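Local coordinates for protein 2-heptyl-3-hydroxy-4(1H)-quinolone dioxygenase (Mycobacterium abscessus, PDB 6RB3) that cleaves the ring of the Pseudomonas quinolone signal PQS with dioxygen, releasing N-octanoylanthranilate and carbon monoxide and so helping to degrade this quorum-sensing molecule, at residues D121-P126 / S215-G220; E221-H226 / F236-L241. The protein carries 2 engineered substitutions. All coordinates share one frame; numbering follows the deposited sequence.

Contact 1: residues D121-P126 / S215-G220; sequences DLIMTP and SHPKIG
The Asp121 carboxylate meets the backbone N and CB of His216 between two loops, and both residues have unusual first torsions: in each, CG nearly eclipses the hydrogen on CA (chi1 -134° for Asp121). This swings the Asp121 carboxylate over the backbone of Ser215 and His216 and carries the imidazole off to the side, where its NE2 is bonded to Ser154 O. The site belongs to the alpha/beta hydrolase fold. Asp121 follows strand 116-120, the sixth of the sheet, and Ser215 follows the seventh, 209-214; the acid inferred to raise the basicity of the active-site histidine thus stands after strand six and not at the more usual place after strand seven. Ala246, an engineered residue at the position inferred to be the proton donor/acceptor, packs against the His216 side chain.

Across this contact the polar approach is to OD2. Ser215 N donates to Asp121 OD2 over 3.0 Å, bent to 140° at the hydrogen, and reaches the oxygen from above the carboxylate plane, 45° out of it. His216 N is also 3.0 Å from Asp121 OD2, so two successive backbone nitrogens lie beside one oxygen. His216 CB fits against the carboxylate, 3.4 Å from Asp121 OD2 and 3.6 Å from Asp121 OD1. Pro217 runs alongside in the reverse sense, its CD 3.8 Å from Asp121 OD1. Farther along the loop, the CG1-CD1 arm of Ile123 reaches over, and its CD1 comes to 4.4 Å from Pro217 CG.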
loop_
_atom_site.group_PDB
_atom_site.type_symbol
_atom_site.label_atom_id
_atom_site.label_comp_id
_atom_site.label_asym_id
_atom_site.label_seq_id
_atom_site.Cartn_x
_atom_site.Cartn_y
_atom_site.Cartn_z
ATOM N N ASP A 121 6.098 -2.499 4.060
ATOM C CA ASP A 121 7.002 -1.400 4.431
ATOM C C ASP A 121 6.286 -0.048 4.571
ATOM O O ASP A 121 6.454 0.859 3.752
ATOM C CB ASP A 121 8.156 -1.264 3.423
ATOM C CG ASP A 121 9.530 -1.092 4.115
ATOM O OD1 ASP A 121 9.570 -0.233 5.017
ATOM O OD2 ASP A 121 10.515 -1.836 3.806
ATOM N N LEU A 122 5.473 0.081 5.614
ATOM C CA LEU A 122 4.864 1.323 6.047
ATOM C C LEU A 122 5.421 1.689 7.421
ATOM O O LEU A 122 5.397 0.871 8.355
ATOM C CB LEU A 122 3.352 1.131 6.134
ATOM C CG LEU A 122 2.533 2.211 6.831
ATOM C CD1 LEU A 122 2.667 3.514 6.110
ATOM C CD2 LEU A 122 1.061 1.752 6.960
ATOM N N ILE A 123 5.868 2.932 7.568
ATOM C CA ILE A 123 6.460 3.364 8.833
ATOM C C ILE A 123 5.461 3.156 9.968
ATOM O O ILE A 123 4.457 3.869 10.074
ATOM C CB ILE A 123 6.926 4.823 8.759
ATOM C CG1 ILE A 123 8.055 5.004 7.733
ATOM C CG2 ILE A 123 7.438 5.290 10.108
ATOM C CD1 ILE A 123 9.077 3.880 7.775
ATOM N N MET A 124 5.741 2.194 10.841
ATOM C CA MET A 124 4.849 1.875 11.956
ATOM C C MET A 124 5.031 2.764 13.192
ATOM O O MET A 124 4.166 2.733 14.082
ATOM C CB MET A 124 5.068 0.425 12.379
ATOM C CG MET A 124 4.623 -0.552 11.353
ATOM S SD MET A 124 2.826 -0.483 11.166
ATOM C CE MET A 124 2.666 -1.283 9.582
ATOM N N THR A 125 6.101 3.543 13.269
ATOM C CA THR A 125 6.307 4.469 14.381
ATOM C C THR A 125 5.594 5.779 14.104
ATOM O O THR A 125 5.136 6.026 12.997
ATOM C CB THR A 125 7.795 4.753 14.573
ATOM O OG1 THR A 125 8.276 5.394 13.387
ATOM C CG2 THR A 125 8.603 3.478 14.845
ATOM N N PRO A 126 5.516 6.683 15.080
ATOM C CA PRO A 126 5.172 8.082 14.752
ATOM C C PRO A 126 6.155 8.579 13.701
ATOM O O PRO A 126 7.221 8.026 13.444
ATOM C CB PRO A 126 5.328 8.828 16.080
ATOM C CG PRO A 126 4.886 7.742 17.100
ATOM C CD PRO A 126 5.572 6.453 16.539
ATOM N N SER A 215 11.487 -4.587 4.685
ATOM C CA SER A 215 12.927 -4.667 4.806
ATOM C C SER A 215 13.563 -3.456 5.489
ATOM O O SER A 215 14.706 -3.560 5.947
ATOM C CB SER A 215 13.571 -4.831 3.426
ATOM O OG SER A 215 13.334 -6.107 2.910
ATOM N N HIS A 216 12.871 -2.333 5.579
ATOM C CA HIS A 216 13.770 -1.223 5.479
ATOM C C HIS A 216 14.326 -0.757 6.807
ATOM O O HIS A 216 15.520 -0.961 7.057
ATOM C CB HIS A 216 13.198 0.025 4.874
ATOM C CG HIS A 216 14.132 0.638 3.893
ATOM N ND1 HIS A 216 15.065 -0.135 3.237
ATOM C CD2 HIS A 216 14.326 1.915 3.481
ATOM C CE1 HIS A 216 15.751 0.633 2.407
ATOM N NE2 HIS A 216 15.311 1.875 2.526
ATOM N N PRO A 217 13.509 -0.051 7.674
ATOM C CA PRO A 217 14.072 0.524 8.909
ATOM C C PRO A 217 15.085 -0.529 9.352
ATOM O O PRO A 217 14.813 -1.739 9.239
ATOM C CB PRO A 217 12.873 0.689 9.831
ATOM C CG PRO A 217 11.684 0.511 8.989
ATOM C CD PRO A 217 12.089 -0.414 7.823
ATOM N N LYS A 218 16.309 -0.131 9.650
ATOM C CA LYS A 218 17.330 -1.102 10.016
ATOM C C LYS A 218 16.854 -1.986 11.155
ATOM O O LYS A 218 15.915 -1.621 11.885
ATOM C CB LYS A 218 18.650 -0.424 10.446
ATOM C CG LYS A 218 18.511 0.393 11.735
ATOM C CD LYS A 218 19.672 1.311 11.979
ATOM C CE LYS A 218 19.396 2.185 13.205
ATOM N NZ LYS A 218 20.576 3.013 13.581
ATOM N N ILE A 219 17.510 -3.113 11.351
ATOM C CA ILE A 219 17.104 -4.049 12.391
ATOM C C ILE A 219 17.388 -3.432 13.751
ATOM O O ILE A 219 18.395 -2.723 13.934
ATOM C CB ILE A 219 17.873 -5.365 12.216
ATOM C CG1 ILE A 219 17.703 -5.931 10.813
ATOM C CG2 ILE A 219 17.368 -6.404 13.191
ATOM C CD1 ILE A 219 18.878 -6.771 10.327
ATOM N N GLY A 220 16.518 -3.698 14.722
ATOM C CA GLY A 220 16.803 -3.207 16.059
ATOM C C GLY A 220 15.576 -2.908 16.901
ATOM O O GLY A 220 14.787 -3.821 17.163
#

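Contact 2: residues E221-H226 / F236-L241; sequences EYDALH and FSYRRL
Asp223 and Arg240 join the start of helix 221-232 to the edge strand 236-240 by a side-on salt bridge, in the last beta-alpha-beta unit of the sheet. The two short segments run nearly antiparallel, at 156°, with their axes 9.8 Å apart. From CB onward Arg240 skirts one carboxylate oxygen: its CB lies 3.7 Å from Asp223 OD2, CG stays near the same atom, and CD closes to 3.4 Å of Asp223 OD2. The chain is extended through CD, then bent at chi3 (-80°), with chi4 bent in the same sense, so that the guanidinium edge meets the acid. Arg240 NE now donates to the syn lone pair of Asp223 OD2 at 2.7 Å, with the oxygen in the guanidinium plane. Beyond it CZ comes nearest to Asp223 OD1. At the tip, Arg240 NH2 reaches Asp223 OD1 at 3.0 Å on the syn side, somewhat tilted; it is also bonded to Pro217 O and passes 4.0 Å from Tyr222 CD2.

One helical turn on, His226 meets the aromatic side chains of the strand. Its CB sits over the centre of the Tyr238 ring, 9° off the normal, in a CH-pi contact 3.4 Å from Tyr238 CD1. His226 CD2 comes to the edge of the Phe236 ring, 3.6 Å from Phe236 CZ. The imidazole's rotation is fixed because ND1 donates, in the ring plane, to Tyr222 O, which also accepts His226 N from the other face; NE2 is bonded to His212 ND1.

Asp223 OD1 accepts Gly220 N at the helix N-cap as well. One carboxylate therefore gathers two arginine donors and a helix-start amide, surroundings that should favour its ionised form and tie the helix's beginning to the strand.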
loop_
_atom_site.group_PDB
_atom_site.type_symbol
_atom_site.label_atom_id
_atom_site.label_comp_id
_atom_site.label_asym_id
_atom_site.label_seq_id
_atom_site.Cartn_x
_atom_site.Cartn_y
_atom_site.Cartn_z
ATOM N N GLU A 221 15.420 -1.649 17.342
ATOM C CA GLU A 221 14.237 -1.276 18.105
ATOM C C GLU A 221 12.962 -1.430 17.266
ATOM O O GLU A 221 11.873 -1.620 17.826
ATOM C CB GLU A 221 14.385 0.157 18.628
ATOM C CG GLU A 221 14.660 0.263 20.142
ATOM C CD GLU A 221 13.520 -0.326 21.022
ATOM O OE1 GLU A 221 12.327 -0.293 20.589
ATOM O OE2 GLU A 221 13.833 -0.845 22.139
ATOM N N TYR A 222 13.071 -1.317 15.934
ATOM C CA TYR A 222 11.882 -1.418 15.090
ATOM C C TYR A 222 11.284 -2.804 15.167
ATOM O O TYR A 222 10.060 -2.944 15.210
ATOM C CB TYR A 222 12.227 -1.081 13.648
ATOM C CG TYR A 222 11.050 -0.756 12.759
ATOM C CD1 TYR A 222 10.374 0.474 12.893
ATOM C CD2 TYR A 222 10.643 -1.644 11.739
ATOM C CE1 TYR A 222 9.285 0.823 12.044
ATOM C CE2 TYR A 222 9.547 -1.326 10.908
ATOM C CZ TYR A 222 8.894 -0.070 11.062
ATOM O OH TYR A 222 7.876 0.257 10.217
ATOM N N ASP A 223 12.130 -3.847 15.229
ATOM C CA ASP A 223 11.600 -5.191 15.420
ATOM C C ASP A 223 11.051 -5.370 16.831
ATOM O O ASP A 223 10.028 -6.033 17.027
ATOM C CB ASP A 223 12.691 -6.208 15.124
ATOM C CG ASP A 223 13.270 -6.038 13.752
ATOM O OD1 ASP A 223 13.972 -5.029 13.584
ATOM O OD2 ASP A 223 13.018 -6.866 12.842
ATOM N N ALA A 224 11.718 -4.782 17.833
ATOM C CA ALA A 224 11.221 -4.901 19.200
ATOM C C ALA A 224 9.836 -4.307 19.318
ATOM O O ALA A 224 8.982 -4.875 19.997
ATOM C CB ALA A 224 12.192 -4.239 20.189
ATOM N N LEU A 225 9.582 -3.192 18.616
ATOM C CA LEU A 225 8.253 -2.602 18.561
ATOM C C LEU A 225 7.264 -3.594 17.995
ATOM O O LEU A 225 6.189 -3.791 18.574
ATOM C CB LEU A 225 8.296 -1.326 17.720
ATOM C CG LEU A 225 7.009 -0.546 17.431
ATOM C CD1 LEU A 225 6.470 0.115 18.700
ATOM C CD2 LEU A 225 7.249 0.522 16.346
ATOM N N HIS A 226 7.638 -4.290 16.915
ATOM C CA HIS A 226 6.729 -5.264 16.312
ATOM C C HIS A 226 6.499 -6.467 17.213
ATOM O O HIS A 226 5.364 -6.951 17.311
ATOM C CB HIS A 226 7.280 -5.716 14.965
ATOM C CG HIS A 226 6.989 -4.759 13.865
ATOM N ND1 HIS A 226 7.632 -3.543 13.746
ATOM C CD2 HIS A 226 6.054 -4.792 12.886
ATOM C CE1 HIS A 226 7.138 -2.886 12.711
ATOM N NE2 HIS A 226 6.159 -3.609 12.189
ATOM N N PHE A 236 -2.222 -9.435 14.914
ATOM C CA PHE A 236 -1.129 -8.777 14.200
ATOM C C PHE A 236 -0.002 -9.758 13.979
ATOM O O PHE A 236 0.222 -10.644 14.796
ATOM C CB PHE A 236 -0.627 -7.557 14.972
ATOM C CG PHE A 236 0.461 -6.820 14.288
ATOM C CD1 PHE A 236 0.161 -5.813 13.362
ATOM C CD2 PHE A 236 1.805 -7.085 14.593
ATOM C CE1 PHE A 236 1.200 -5.113 12.711
ATOM C CE2 PHE A 236 2.832 -6.373 13.966
ATOM C CZ PHE A 236 2.530 -5.395 13.021
ATOM N N SER A 237 0.693 -9.610 12.854
ATOM C CA SER A 237 1.876 -10.410 12.562
ATOM C C SER A 237 2.844 -9.558 11.734
ATOM O O SER A 237 2.489 -8.487 11.219
ATOM C CB SER A 237 1.499 -11.703 11.825
ATOM O OG SER A 237 0.598 -11.439 10.717
ATOM N N TYR A 238 4.082 -10.032 11.619
ATOM C CA TYR A 238 5.081 -9.280 10.878
ATOM C C TYR A 238 6.198 -10.190 10.421
ATOM O O TYR A 238 6.436 -11.253 10.998
ATOM C CB TYR A 238 5.639 -8.118 11.721
ATOM C CG TYR A 238 6.822 -8.412 12.622
ATOM C CD1 TYR A 238 6.642 -8.915 13.914
ATOM C CD2 TYR A 238 8.110 -8.139 12.201
ATOM C CE1 TYR A 238 7.729 -9.161 14.741
ATOM C CE2 TYR A 238 9.205 -8.360 13.026
ATOM C CZ TYR A 238 9.000 -8.892 14.287
ATOM O OH TYR A 238 10.059 -9.151 15.123
ATOM N N ARG A 239 6.866 -9.782 9.342
ATOM C CA ARG A 239 8.088 -10.447 8.923
ATOM C C ARG A 239 9.071 -9.425 8.383
ATOM O O ARG A 239 8.765 -8.695 7.433
ATOM C CB ARG A 239 7.838 -11.532 7.850
ATOM C CG ARG A 239 9.015 -12.599 7.776
ATOM C CD ARG A 239 8.640 -13.857 8.629
ATOM N NE ARG A 239 7.269 -14.265 8.325
ATOM C CZ ARG A 239 6.393 -14.741 9.208
ATOM N NH1 ARG A 239 6.746 -14.925 10.475
ATOM N NH2 ARG A 239 5.157 -15.037 8.805
ATOM N N ARG A 240 10.245 -9.389 8.964
ATOM C CA ARG A 240 11.334 -8.653 8.365
ATOM C C ARG A 240 11.932 -9.505 7.239
ATOM O O ARG A 240 12.226 -10.687 7.413
ATOM C CB ARG A 240 12.382 -8.265 9.422
ATOM C CG ARG A 240 13.550 -7.511 8.824
ATOM C CD ARG A 240 14.592 -7.123 9.886
ATOM N NE ARG A 240 14.196 -5.940 10.625
ATOM C CZ ARG A 240 14.359 -4.708 10.182
ATOM N NH1 ARG A 240 14.913 -4.490 9.006
ATOM N NH2 ARG A 240 13.975 -3.685 10.923
ATOM N N LEU A 241 12.076 -8.911 6.070
ATOM C CA LEU A 241 12.771 -9.561 4.974
ATOM C C LEU A 241 14.185 -8.989 4.867
ATOM O O LEU A 241 14.541 -7.976 5.470
ATOM C CB LEU A 241 11.985 -9.398 3.669
ATOM C CG LEU A 241 10.568 -9.954 3.707
ATOM C CD1 LEU A 241 9.883 -9.816 2.335
ATOM C CD2 LEU A 241 10.547 -11.390 4.138
#

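In the fold
Contacts 1 and 2 lie on the same side of the chain's centre, with their own centres 8 Å apart. They follow one another in sequence: 121-126 leaves strand 116-120, the chain returns through strand 209-214 to 215-220, and that loop passes straight into 221-226 of contact 2, whose partner 236-241 holds strand 236-240, the outermost at that end of the sheet. Strands 116-120, 209-214 and 236-240 are parallel neighbours, so the two contacts step outward across that end. They touch directly, with Tyr222 OH 2.9 Å from Met124 N in a probable hydrogen bond. The loop bearing Asp121, near the substrate-binding His97, is thereby joined to the terminal beta-alpha-beta unit.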